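Side-chain contacts in regulatory protein of LacI family (Chloroflexus aggregans, PDB 3BBL), which is probably a DNA-binding transcriptional regulator of the LacI family, with a periplasmic-binding-protein-like domain of the kind that usually senses a small effector molecule: residues F5-S10 / E252-I257; F40-P45 / G63-F68; A111-A116 / I221-A226; Y119-G124 / E149-A154. All blocks are in the same frame, centred on the assembly; numbering follows the deposited sequence.

Contact 1: F5-S10 / E252-I257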
loop_
_atom_site.group_PDB
_atom_site.type_symbol
_atom_site.label_atom_id
_atom_site.label_comp_id
_atom_site.label_asym_id
_atom_site.label_seq_id
_atom_site.Cartn_x
_atom_site.Cartn_y
_atom_site.Cartn_z
ATOM N N PHE A 5 12.365 21.514 -15.061
ATOM C CA PHE A 5 12.479 20.062 -15.142
ATOM C C PHE A 5 11.858 19.372 -13.927
ATOM O O PHE A 5 12.342 18.344 -13.455
ATOM C CB PHE A 5 13.948 19.661 -15.297
ATOM C CG PHE A 5 14.508 19.960 -16.657
ATOM C CD1 PHE A 5 14.079 19.243 -17.772
ATOM C CD2 PHE A 5 15.435 20.982 -16.835
ATOM C CE1 PHE A 5 14.567 19.542 -19.052
ATOM C CE2 PHE A 5 15.928 21.290 -18.110
ATOM C CZ PHE A 5 15.494 20.570 -19.218
HETATM N N MSE A 6 10.777 19.952 -13.424
HETATM C CA MSE A 6 10.081 19.385 -12.285
HETATM C C MSE A 6 8.568 19.391 -12.469
HETATM O O MSE A 6 7.980 20.381 -12.911
HETATM C CB MSE A 6 10.489 20.120 -11.019
HETATM C CG MSE A 6 11.890 19.742 -10.645
HETATM SE SE MSE A 6 12.419 20.497 -8.959
HETATM C CE MSE A 6 11.522 19.245 -7.844
ATOM N N ILE A 7 7.951 18.257 -12.150
ATOM C CA ILE A 7 6.507 18.095 -12.277
ATOM C C ILE A 7 5.905 17.975 -10.886
ATOM O O ILE A 7 6.285 17.103 -10.105
ATOM C CB ILE A 7 6.174 16.830 -13.105
ATOM C CG1 ILE A 7 6.738 16.984 -14.518
ATOM C CG2 ILE A 7 4.665 16.603 -13.150
ATOM C CD1 ILE A 7 6.911 15.683 -15.267
ATOM N N GLY A 8 4.978 18.868 -10.574
ATOM C CA GLY A 8 4.350 18.838 -9.269
ATOM C C GLY A 8 3.251 17.799 -9.171
ATOM O O GLY A 8 2.453 17.630 -10.098
ATOM N N TYR A 9 3.217 17.096 -8.046
ATOM C CA TYR A 9 2.200 16.080 -7.818
ATOM C C TYR A 9 1.768 16.066 -6.358
ATOM O O TYR A 9 2.540 16.403 -5.465
ATOM C CB TYR A 9 2.717 14.685 -8.211
ATOM C CG TYR A 9 1.682 13.593 -8.022
ATOM C CD1 TYR A 9 0.456 13.654 -8.680
ATOM C CD2 TYR A 9 1.900 12.537 -7.132
ATOM C CE1 TYR A 9 -0.531 12.708 -8.457
ATOM C CE2 TYR A 9 0.914 11.580 -6.899
ATOM C CZ TYR A 9 -0.305 11.673 -7.561
ATOM O OH TYR A 9 -1.317 10.765 -7.305
ATOM N N SER A 10 0.521 15.685 -6.126
ATOM C CA SER A 10 -0.016 15.598 -4.778
ATOM C C SER A 10 -1.087 14.516 -4.768
ATOM O O SER A 10 -1.724 14.253 -5.784
ATOM C CB SER A 10 -0.625 16.936 -4.339
ATOM O OG SER A 10 -1.781 17.240 -5.089
ATOM N N GLU A 252 4.750 11.230 -19.622
ATOM C CA GLU A 252 5.024 11.268 -21.045
ATOM C C GLU A 252 4.207 12.316 -21.790
ATOM O O GLU A 252 4.710 12.981 -22.689
ATOM C CB GLU A 252 4.746 9.890 -21.618
ATOM C CG GLU A 252 5.247 9.651 -23.007
ATOM C CD GLU A 252 5.129 8.193 -23.385
ATOM O OE1 GLU A 252 5.745 7.345 -22.698
ATOM O OE2 GLU A 252 4.412 7.893 -24.362
ATOM N N LEU A 253 2.945 12.465 -21.411
ATOM C CA LEU A 253 2.064 13.426 -22.062
ATOM C C LEU A 253 2.325 14.849 -21.582
ATOM O O LEU A 253 2.282 15.792 -22.365
ATOM C CB LEU A 253 0.602 13.050 -21.802
ATOM C CG LEU A 253 -0.481 13.964 -22.380
ATOM C CD1 LEU A 253 -0.315 14.071 -23.885
ATOM C CD2 LEU A 253 -1.858 13.403 -22.036
ATOM N N LEU A 254 2.593 15.001 -20.290
ATOM C CA LEU A 254 2.848 16.316 -19.724
ATOM C C LEU A 254 4.189 16.870 -20.191
ATOM O O LEU A 254 4.315 18.061 -20.463
ATOM C CB LEU A 254 2.817 16.254 -18.195
ATOM C CG LEU A 254 3.038 17.593 -17.490
ATOM C CD1 LEU A 254 1.980 18.593 -17.949
ATOM C CD2 LEU A 254 2.973 17.399 -15.987
ATOM N N VAL A 255 5.191 16.004 -20.287
ATOM C CA VAL A 255 6.509 16.436 -20.735
ATOM C C VAL A 255 6.417 16.962 -22.167
ATOM O O VAL A 255 7.077 17.936 -22.519
ATOM C CB VAL A 255 7.542 15.279 -20.674
ATOM C CG1 VAL A 255 8.834 15.695 -21.359
ATOM C CG2 VAL A 255 7.825 14.908 -19.223
ATOM N N ALA A 256 5.590 16.318 -22.985
ATOM C CA ALA A 256 5.414 16.746 -24.365
ATOM C C ALA A 256 4.726 18.109 -24.404
ATOM O O ALA A 256 5.093 18.972 -25.197
ATOM C CB ALA A 256 4.591 15.720 -25.131
ATOM N N ILE A 257 3.734 18.303 -23.542
ATOM C CA ILE A 257 3.005 19.566 -23.492
ATOM C C ILE A 257 3.911 20.678 -22.987
ATOM O O ILE A 257 3.919 21.787 -23.525
ATOM C CB ILE A 257 1.781 19.471 -22.562
ATOM C CG1 ILE A 257 0.800 18.431 -23.104
ATOM C CG2 ILE A 257 1.102 20.828 -22.450
ATOM C CD1 ILE A 257 -0.398 18.194 -22.205
#
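Ile-7 and Leu-254 reach toward each other tip to tip, and the whole meeting is apolar: no hydrogen bond links the two segments. The closest approach is 3.4 Å between Ile-7 CG2 and Leu-254 CD2, a tight fit for two methyl groups. CG2 meets Leu-254 alone, while the CG1-CD1 branch serves both helix residues. Ile-7 CG1 brushes the same leucine methyl, at 4.1 Å from Leu-254 CD2. A chi1 of -62° puts CG1 beside the backbone N, and the chain then runs on until Ile-7 CD1 stands 4.1 Å from Val-255 CG2, the isoleucine and valine side chains crossing at about a right angle.

In fold terms, strand 6-9 belongs to the parallel sheet of the N-terminal subdomain of a LacI-type core, and helix 243-258, coming from late in the chain, packs against that sheet. Leu-254 also touches Val-69 and Val-91 on strands 67-70 and 90-93, while Ile-7 touches Val-69.

The hydrogen bonds nearby are backbone ones on each side of the contact. Ile-7 bonds to Phe-40 of the neighbouring strand, and Ile-257 N donates to Leu-253 O over 3.1 Å within the helix.

Contact 2: F40-P45 / G63-F68. With EDO (1,2-ethanediol), chain B.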
loop_
_atom_site.group_PDB
_atom_site.type_symbol
_atom_site.label_atom_id
_atom_site.label_comp_id
_atom_site.label_asym_id
_atom_site.label_seq_id
_atom_site.Cartn_x
_atom_site.Cartn_y
_atom_site.Cartn_z
ATOM N N PHE A 40 12.059 15.549 -12.628
ATOM C CA PHE A 40 11.850 15.082 -11.264
ATOM C C PHE A 40 10.403 15.377 -10.927
ATOM O O PHE A 40 9.812 16.321 -11.458
ATOM C CB PHE A 40 12.724 15.829 -10.245
ATOM C CG PHE A 40 14.189 15.498 -10.319
ATOM C CD1 PHE A 40 15.018 16.146 -11.227
ATOM C CD2 PHE A 40 14.743 14.555 -9.463
ATOM C CE1 PHE A 40 16.378 15.860 -11.282
ATOM C CE2 PHE A 40 16.103 14.260 -9.510
ATOM C CZ PHE A 40 16.923 14.916 -10.421
ATOM N N VAL A 41 9.826 14.556 -10.055
ATOM C CA VAL A 41 8.461 14.768 -9.611
ATOM C C VAL A 41 8.603 15.479 -8.277
ATOM O O VAL A 41 9.364 15.051 -7.415
ATOM C CB VAL A 41 7.705 13.441 -9.390
ATOM C CG1 VAL A 41 6.325 13.725 -8.801
ATOM C CG2 VAL A 41 7.580 12.684 -10.710
ATOM N N LEU A 42 7.885 16.580 -8.112
ATOM C CA LEU A 42 7.954 17.322 -6.875
ATOM C C LEU A 42 6.653 17.216 -6.095
ATOM O O LEU A 42 5.656 17.847 -6.444
ATOM C CB LEU A 42 8.255 18.788 -7.162
ATOM C CG LEU A 42 8.396 19.676 -5.928
ATOM C CD1 LEU A 42 9.619 19.252 -5.134
ATOM C CD2 LEU A 42 8.502 21.135 -6.349
ATOM N N PRO A 43 6.644 16.401 -5.032
ATOM C CA PRO A 43 5.443 16.237 -4.211
ATOM C C PRO A 43 5.208 17.482 -3.367
ATOM O O PRO A 43 6.153 18.102 -2.895
ATOM C CB PRO A 43 5.782 15.040 -3.328
ATOM C CG PRO A 43 6.806 14.301 -4.117
ATOM C CD PRO A 43 7.659 15.399 -4.674
ATOM N N PHE A 44 3.949 17.848 -3.194
ATOM C CA PHE A 44 3.593 18.987 -2.366
ATOM C C PHE A 44 2.355 18.565 -1.578
ATOM O O PHE A 44 1.602 17.700 -2.017
ATOM C CB PHE A 44 3.336 20.244 -3.222
ATOM C CG PHE A 44 2.220 20.112 -4.211
ATOM C CD1 PHE A 44 0.911 20.390 -3.844
ATOM C CD2 PHE A 44 2.485 19.750 -5.529
ATOM C CE1 PHE A 44 -0.127 20.314 -4.778
ATOM C CE2 PHE A 44 1.457 19.668 -6.473
ATOM C CZ PHE A 44 0.147 19.954 -6.095
ATOM N N PRO A 45 2.147 19.152 -0.390
ATOM C CA PRO A 45 0.992 18.810 0.443
ATOM C C PRO A 45 -0.337 18.938 -0.284
ATOM O O PRO A 45 -0.592 19.922 -0.973
ATOM C CB PRO A 45 1.121 19.779 1.614
ATOM C CG PRO A 45 2.610 19.919 1.743
ATOM C CD PRO A 45 3.020 20.114 0.301
ATOM N N GLY A 63 8.126 29.328 -10.056
ATOM C CA GLY A 63 8.884 28.731 -11.142
ATOM C C GLY A 63 9.499 27.387 -10.785
ATOM O O GLY A 63 10.348 26.876 -11.512
ATOM N N ASN A 64 9.064 26.806 -9.673
ATOM C CA ASN A 64 9.597 25.523 -9.230
ATOM C C ASN A 64 9.141 24.303 -10.041
ATOM O O ASN A 64 9.743 23.236 -9.939
ATOM C CB ASN A 64 9.270 25.302 -7.746
ATOM C CG ASN A 64 10.047 26.243 -6.826
ATOM O OD1 ASN A 64 10.867 27.046 -7.284
ATOM N ND2 ASN A 64 9.793 26.140 -5.521
ATOM N N VAL A 65 8.087 24.454 -10.840
ATOM C CA VAL A 65 7.588 23.352 -11.657
ATOM C C VAL A 65 7.129 23.849 -13.015
ATOM O O VAL A 65 6.742 24.999 -13.156
ATOM C CB VAL A 65 6.396 22.635 -10.989
ATOM C CG1 VAL A 65 6.812 22.081 -9.640
ATOM C CG2 VAL A 65 5.233 23.593 -10.832
ATOM N N ASP A 66 7.168 22.971 -14.009
ATOM C CA ASP A 66 6.750 23.333 -15.354
ATOM C C ASP A 66 5.352 22.799 -15.632
ATOM O O ASP A 66 4.727 23.161 -16.624
ATOM C CB ASP A 66 7.724 22.756 -16.385
ATOM C CG ASP A 66 9.168 23.009 -16.020
ATOM O OD1 ASP A 66 9.487 24.139 -15.592
ATOM O OD2 ASP A 66 9.985 22.083 -16.161
ATOM N N GLY A 67 4.867 21.936 -14.749
ATOM C CA GLY A 67 3.549 21.353 -14.933
ATOM C C GLY A 67 3.104 20.524 -13.741
ATOM O O GLY A 67 3.881 20.264 -12.815
ATOM N N PHE A 68 1.845 20.107 -13.770
ATOM C CA PHE A 68 1.267 19.315 -12.696
ATOM C C PHE A 68 0.571 18.065 -13.208
ATOM O O PHE A 68 0.141 17.989 -14.358
ATOM C CB PHE A 68 0.201 20.116 -11.953
ATOM C CG PHE A 68 0.717 21.303 -11.211
ATOM C CD1 PHE A 68 1.328 21.154 -9.972
ATOM C CD2 PHE A 68 0.535 22.584 -11.724
ATOM C CE1 PHE A 68 1.744 22.262 -9.246
ATOM C CE2 PHE A 68 0.945 23.700 -11.013
ATOM C CZ PHE A 68 1.553 23.542 -9.768
HETATM C C1 EDO B . 0.836 14.931 1.132
HETATM O O1 EDO B . -0.422 15.577 1.283
HETATM C C2 EDO B . 0.989 14.406 -0.304
HETATM O O2 EDO B . 0.102 15.084 -1.205
#
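Val-65, which meets Leu-42 across the contact, is followed by Asp-66, whose carboxylate is held through both oxygens, OD2 by the backbone N of Phe-5 and OD1 by the hydroxyl of Ser-4. On the other segment the backbone of Leu-42 hydrogen-bonds to Ile-7 and Tyr-9 of strand 6-9, which lies between the two segments in the sheet. These polar bonds run to residues 4-9, and no hydrogen bond joins 40-45 directly to 63-68.

What does join them is apolar. Leu-42 CD2 comes to 3.8 Å from Val-65 CG1, the two side chains crossing at about a right angle, and the same leucine methyl, Leu-42 CD2, lies 4.3 Å from Asn-64 O. Farther along, Phe-44 CE2 approaches the edge of the Phe-68 ring near its plane, 3.8 Å from Phe-68 CD1. The ring centroids are 5.8 Å apart and the planes make 79°, an oblique pairing. With chi1 at 61°, Phe-44 CG sits between its own backbone N and carbonyl carbon, which turns the ring toward Phe-68. Tyr-56 and Leu-59 of helix 54-61 touch both phenylalanines.

Strand 40-43, that helix and strand 67-70 form a beta-alpha-beta crossover that skips over strand 6-9. A 1,2-ethanediol, probably from the crystallisation liquor, lies beside Phe-44 O, and Met-6 of the second subunit packs on Leu-42. With no hydrogen bond between them, cohesion between the two segments rests on van der Waals contact and the burial of hydrocarbon.

Contact 3: A111-A116 / I221-A226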
loop_
_atom_site.group_PDB
_atom_site.type_symbol
_atom_site.label_atom_id
_atom_site.label_comp_id
_atom_site.label_asym_id
_atom_site.label_seq_id
_atom_site.Cartn_x
_atom_site.Cartn_y
_atom_site.Cartn_z
ATOM N N ALA A 111 -15.629 -0.298 -18.712
ATOM C CA ALA A 111 -15.239 -1.537 -19.373
ATOM C C ALA A 111 -14.836 -2.609 -18.354
ATOM O O ALA A 111 -15.033 -3.804 -18.583
ATOM C CB ALA A 111 -14.094 -1.274 -20.337
ATOM N N GLY A 112 -14.276 -2.166 -17.231
ATOM C CA GLY A 112 -13.853 -3.087 -16.194
ATOM C C GLY A 112 -15.002 -3.858 -15.583
ATOM O O GLY A 112 -14.979 -5.081 -15.542
ATOM N N THR A 113 -16.011 -3.143 -15.101
ATOM C CA THR A 113 -17.171 -3.775 -14.492
ATOM C C THR A 113 -18.001 -4.532 -15.530
ATOM O O THR A 113 -18.520 -5.602 -15.247
ATOM C CB THR A 113 -18.054 -2.740 -13.800
ATOM O OG1 THR A 113 -18.357 -1.686 -14.723
ATOM C CG2 THR A 113 -17.340 -2.145 -12.617
ATOM N N ARG A 114 -18.124 -3.985 -16.735
ATOM C CA ARG A 114 -18.896 -4.668 -17.766
ATOM C C ARG A 114 -18.318 -6.067 -17.979
ATOM O O ARG A 114 -19.046 -7.070 -18.005
ATOM C CB ARG A 114 -18.859 -3.882 -19.081
ATOM C CG ARG A 114 -19.617 -4.560 -20.221
ATOM C CD ARG A 114 -19.725 -3.660 -21.442
ATOM N NE ARG A 114 -18.412 -3.296 -21.967
ATOM C CZ ARG A 114 -17.968 -2.047 -22.114
ATOM N NH1 ARG A 114 -18.730 -1.001 -21.782
ATOM N NH2 ARG A 114 -16.739 -1.843 -22.575
ATOM N N GLN A 115 -17.001 -6.126 -18.107
ATOM C CA GLN A 115 -16.309 -7.384 -18.325
ATOM C C GLN A 115 -16.534 -8.333 -17.146
ATOM O O GLN A 115 -16.785 -9.523 -17.332
ATOM C CB GLN A 115 -14.824 -7.105 -18.494
ATOM C CG GLN A 115 -14.050 -8.170 -19.225
ATOM C CD GLN A 115 -12.576 -7.833 -19.296
ATOM O OE1 GLN A 115 -12.206 -6.670 -19.496
ATOM N NE2 GLN A 115 -11.723 -8.843 -19.137
ATOM N N ALA A 116 -16.450 -7.803 -15.934
ATOM C CA ALA A 116 -16.655 -8.620 -14.750
ATOM C C ALA A 116 -18.064 -9.199 -14.773
ATOM O O ALA A 116 -18.249 -10.397 -14.576
ATOM C CB ALA A 116 -16.440 -7.788 -13.479
ATOM N N ILE A 221 -16.707 -10.428 -7.012
ATOM C CA ILE A 221 -15.641 -9.851 -7.821
ATOM C C ILE A 221 -15.441 -8.432 -7.324
ATOM O O ILE A 221 -16.397 -7.666 -7.224
ATOM C CB ILE A 221 -15.982 -9.827 -9.332
ATOM C CG1 ILE A 221 -16.104 -11.252 -9.864
ATOM C CG2 ILE A 221 -14.885 -9.101 -10.099
ATOM C CD1 ILE A 221 -16.297 -11.332 -11.365
ATOM N N GLY A 222 -14.200 -8.098 -6.984
ATOM C CA GLY A 222 -13.900 -6.767 -6.489
ATOM C C GLY A 222 -13.315 -5.866 -7.554
ATOM O O GLY A 222 -13.396 -6.157 -8.752
ATOM N N PHE A 223 -12.729 -4.757 -7.109
ATOM C CA PHE A 223 -12.114 -3.787 -8.011
ATOM C C PHE A 223 -10.891 -3.163 -7.361
ATOM O O PHE A 223 -10.956 -2.736 -6.203
ATOM C CB PHE A 223 -13.132 -2.700 -8.385
ATOM C CG PHE A 223 -12.916 -2.092 -9.750
ATOM C CD1 PHE A 223 -13.781 -2.393 -10.799
ATOM C CD2 PHE A 223 -11.861 -1.207 -9.985
ATOM C CE1 PHE A 223 -13.607 -1.817 -12.065
ATOM C CE2 PHE A 223 -11.678 -0.627 -11.245
ATOM C CZ PHE A 223 -12.553 -0.933 -12.286
ATOM N N ASP A 224 -9.815 -3.143 -8.154
ATOM C CA ASP A 224 -8.447 -2.633 -7.913
ATOM C C ASP A 224 -7.411 -3.665 -7.523
ATOM O O ASP A 224 -6.281 -3.311 -7.228
ATOM C CB ASP A 224 -8.293 -1.440 -6.922
ATOM C CG ASP A 224 -9.569 -0.748 -6.586
ATOM O OD1 ASP A 224 -9.741 -0.548 -5.369
ATOM O OD2 ASP A 224 -10.375 -0.402 -7.475
ATOM N N ASP A 225 -7.790 -4.933 -7.515
ATOM C CA ASP A 225 -6.856 -6.012 -7.226
ATOM C C ASP A 225 -5.736 -5.609 -6.266
ATOM O O ASP A 225 -4.559 -5.716 -6.576
ATOM C CB ASP A 225 -6.278 -6.485 -8.560
ATOM C CG ASP A 225 -5.451 -7.733 -8.435
ATOM O OD1 ASP A 225 -5.692 -8.498 -7.487
ATOM O OD2 ASP A 225 -4.574 -7.960 -9.294
ATOM N N ALA A 226 -6.125 -5.114 -5.102
ATOM C CA ALA A 226 -5.175 -4.687 -4.091
ATOM C C ALA A 226 -4.243 -5.825 -3.725
ATOM O O ALA A 226 -4.613 -6.999 -3.796
ATOM C CB ALA A 226 -5.905 -4.210 -2.864
#
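Phe-223 and Ile-221 both point toward the helix, and their first torsions decide what each presents: at chi1 -150° the phenylalanine ring swings to the far side from its backbone N, while chi1 of -65° in Ile-221 leaves CG2 opposite the backbone N and CG1 beside it. The setting is the alpha/beta layering of the C-terminal subdomain in a LacI-type fold. Helix 109-123 lies over strand 219-223, the local segments running antiparallel at 172° with axes 10.0 Å apart.

At one end Ala-116 CB rests 3.9 Å from Ile-221 CG2. Ile-221 CD1 folds alongside the same residue, 3.9 Å from Ala-116 O. At the other end the Phe-223 ring is approached obliquely by the helix. Because Gly-112 has no side chain, the ring can come close to the helix backbone, with Phe-223 CE1 4.3 Å from Gly-112 C.

Met-193 on the adjacent strand 191-194 touches Ala-116, Ile-221 and Phe-223, extending the apolar layer. Thr-113 divides its two branches: its hydroxyl has Arg-143 O as strongest partner, with Thr-110 O also within reach of the one proton, whereas its methyl crosses to the aromatic ring, Thr-113 CG2 lying 3.8 Å from Phe-223 CE1.

Contact 4: Y119-G124 / E149-A154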
loop_
_atom_site.group_PDB
_atom_site.type_symbol
_atom_site.label_atom_id
_atom_site.label_comp_id
_atom_site.label_asym_id
_atom_site.label_seq_id
_atom_site.Cartn_x
_atom_site.Cartn_y
_atom_site.Cartn_z
ATOM N N TYR A 119 -18.626 -11.875 -17.342
ATOM C CA TYR A 119 -18.031 -13.119 -16.883
ATOM C C TYR A 119 -19.005 -13.866 -15.969
ATOM O O TYR A 119 -19.212 -15.066 -16.118
ATOM C CB TYR A 119 -16.725 -12.850 -16.134
ATOM C CG TYR A 119 -16.076 -14.123 -15.650
ATOM C CD1 TYR A 119 -15.293 -14.897 -16.501
ATOM C CD2 TYR A 119 -16.312 -14.596 -14.363
ATOM C CE1 TYR A 119 -14.766 -16.117 -16.081
ATOM C CE2 TYR A 119 -15.795 -15.812 -13.934
ATOM C CZ TYR A 119 -15.025 -16.568 -14.795
ATOM O OH TYR A 119 -14.532 -17.780 -14.358
ATOM N N LEU A 120 -19.600 -13.152 -15.018
ATOM C CA LEU A 120 -20.551 -13.778 -14.114
ATOM C C LEU A 120 -21.744 -14.329 -14.908
ATOM O O LEU A 120 -22.177 -15.449 -14.686
ATOM C CB LEU A 120 -21.002 -12.778 -13.048
ATOM C CG LEU A 120 -19.892 -12.390 -12.067
ATOM C CD1 LEU A 120 -20.343 -11.204 -11.232
ATOM C CD2 LEU A 120 -19.536 -13.584 -11.177
ATOM N N ILE A 121 -22.255 -13.550 -15.852
ATOM C CA ILE A 121 -23.378 -14.008 -16.665
ATOM C C ILE A 121 -22.977 -15.261 -17.449
ATOM O O ILE A 121 -23.794 -16.160 -17.656
ATOM C CB ILE A 121 -23.824 -12.899 -17.644
ATOM C CG1 ILE A 121 -24.408 -11.733 -16.853
ATOM C CG2 ILE A 121 -24.815 -13.443 -18.647
ATOM C CD1 ILE A 121 -24.754 -10.541 -17.698
ATOM N N GLY A 122 -21.711 -15.308 -17.866
ATOM C CA GLY A 122 -21.202 -16.446 -18.610
ATOM C C GLY A 122 -21.140 -17.713 -17.778
ATOM O O GLY A 122 -21.041 -18.815 -18.313
ATOM N N ARG A 123 -21.186 -17.568 -16.461
ATOM C CA ARG A 123 -21.157 -18.729 -15.596
ATOM C C ARG A 123 -22.600 -19.159 -15.333
ATOM O O ARG A 123 -22.843 -20.231 -14.781
ATOM C CB ARG A 123 -20.451 -18.409 -14.266
ATOM C CG ARG A 123 -18.987 -17.941 -14.377
ATOM C CD ARG A 123 -18.223 -18.686 -15.466
ATOM N NE ARG A 123 -18.371 -20.123 -15.310
ATOM C CZ ARG A 123 -18.416 -20.987 -16.320
ATOM N NH1 ARG A 123 -18.320 -20.566 -17.575
ATOM N NH2 ARG A 123 -18.569 -22.276 -16.065
ATOM N N GLY A 124 -23.551 -18.316 -15.737
ATOM C CA GLY A 124 -24.956 -18.628 -15.531
ATOM C C GLY A 124 -25.640 -17.790 -14.457
ATOM O O GLY A 124 -26.822 -17.984 -14.184
ATOM N N GLU A 149 -24.851 -1.686 -18.183
ATOM C CA GLU A 149 -24.730 -2.081 -19.582
ATOM C C GLU A 149 -24.717 -3.589 -19.775
ATOM O O GLU A 149 -25.400 -4.114 -20.649
ATOM C CB GLU A 149 -23.461 -1.483 -20.199
ATOM C CG GLU A 149 -23.651 -0.109 -20.789
ATOM C CD GLU A 149 -22.331 0.571 -21.134
ATOM O OE1 GLU A 149 -21.433 -0.104 -21.698
ATOM O OE2 GLU A 149 -22.200 1.784 -20.844
ATOM N N ALA A 150 -23.929 -4.288 -18.966
ATOM C CA ALA A 150 -23.859 -5.733 -19.091
ATOM C C ALA A 150 -25.199 -6.382 -18.747
ATOM O O ALA A 150 -25.650 -7.286 -19.448
ATOM C CB ALA A 150 -22.757 -6.288 -18.194
HETATM N N MSE A 151 -25.840 -5.915 -17.679
HETATM C CA MSE A 151 -27.120 -6.480 -17.265
HETATM C C MSE A 151 -28.174 -6.210 -18.352
HETATM O O MSE A 151 -28.930 -7.102 -18.733
HETATM C CB MSE A 151 -27.569 -5.893 -15.910
HETATM C CG MSE A 151 -26.651 -6.175 -14.744
HETATM SE SE MSE A 151 -26.452 -8.156 -14.422
HETATM C CE MSE A 151 -28.061 -8.302 -13.274
ATOM N N GLN A 152 -28.201 -4.984 -18.860
ATOM C CA GLN A 152 -29.131 -4.591 -19.912
ATOM C C GLN A 152 -28.922 -5.442 -21.165
ATOM O O GLN A 152 -29.869 -5.950 -21.751
ATOM C CB GLN A 152 -28.923 -3.111 -20.247
ATOM C CG GLN A 152 -29.662 -2.631 -21.479
ATOM C CD GLN A 152 -31.136 -2.416 -21.229
ATOM O OE1 GLN A 152 -31.517 -1.580 -20.407
ATOM N NE2 GLN A 152 -31.981 -3.170 -21.939
ATOM N N THR A 153 -27.671 -5.591 -21.580
ATOM C CA THR A 153 -27.356 -6.385 -22.760
ATOM C C THR A 153 -27.802 -7.840 -22.619
ATOM O O THR A 153 -28.286 -8.437 -23.577
ATOM C CB THR A 153 -25.842 -6.343 -23.059
ATOM O OG1 THR A 153 -25.480 -5.014 -23.453
ATOM C CG2 THR A 153 -25.471 -7.316 -24.159
ATOM N N ALA A 154 -27.644 -8.420 -21.431
ATOM C CA ALA A 154 -28.050 -9.811 -21.230
ATOM C C ALA A 154 -29.538 -9.886 -20.933
ATOM O O ALA A 154 -30.099 -10.963 -20.782
ATOM C CB ALA A 154 -27.256 -10.437 -20.095
#
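Two helix ends come together here, the backbones nearest at Ile-121 and Ala-154, whose CA atoms are 7.8 Å apart, just where helix 109-123 finishes in a Schellman motif at Gly-124, a residue of positive phi whose N bonds back to Ile-121 O.

From 119-124 the contact is made by Ile-121 alone. Its side chain has CG1 beside the backbone N (chi1 -67°) and continues extended, chi2 174°, which projects CD1 toward the other helix. That methyl, Ile-121 CD1, is 3.5 Å from Ala-154 CB, a close approach, and 3.8 Å from Ala-150 O. Ile-121 CD1 also lies 4.4 Å from SE of Met-151, present as selenomethionine. Ile-121 CG2 makes a looser touch, 4.1 Å from Ala-154 CB.

The facing helix has its own reinforcement near its end. Glu-149 O accepts two bonds, each 2.9 Å long, from Thr-153 N and Thr-153 OG1, arriving from opposite faces of the carbonyl plane; the hydroxyl stands 35° out of that plane.

Strand 128-132, which follows helix 109-123 and precedes helix 138-153 in the chain, packs against the pair: its Ile-128 touches both Ile-121 and Met-151. Leu-120 turns to strand 219-223 through Ala-219 and Ile-221, and Leu-156, in the loop after helix 138-153, packs on Ile-121.

From the N terminus, strand 6-9 opens contact 1, which closes only at helix 243-258, so the other three contacts nest inside its loop. Contact 2 closes first, around helix 54-61, and touches contact 1, their centres about 8 Å apart. Contact 3 follows in series, and contact 4 is nested within it. None cross. Contact 1 ties the N-terminal subdomain's sheet to a late helix, and contact 2 links two strands of that sheet across strand 6-9. In the other subdomain, contacts 3 and 4, about 14 Å apart between centres, join helix 109-123 to strand 219-223 and helix 138-153; an Arg-114 to Glu-149 salt bridge connects them. Contacts 1 and 4 sit on opposite sides of the chain's centre.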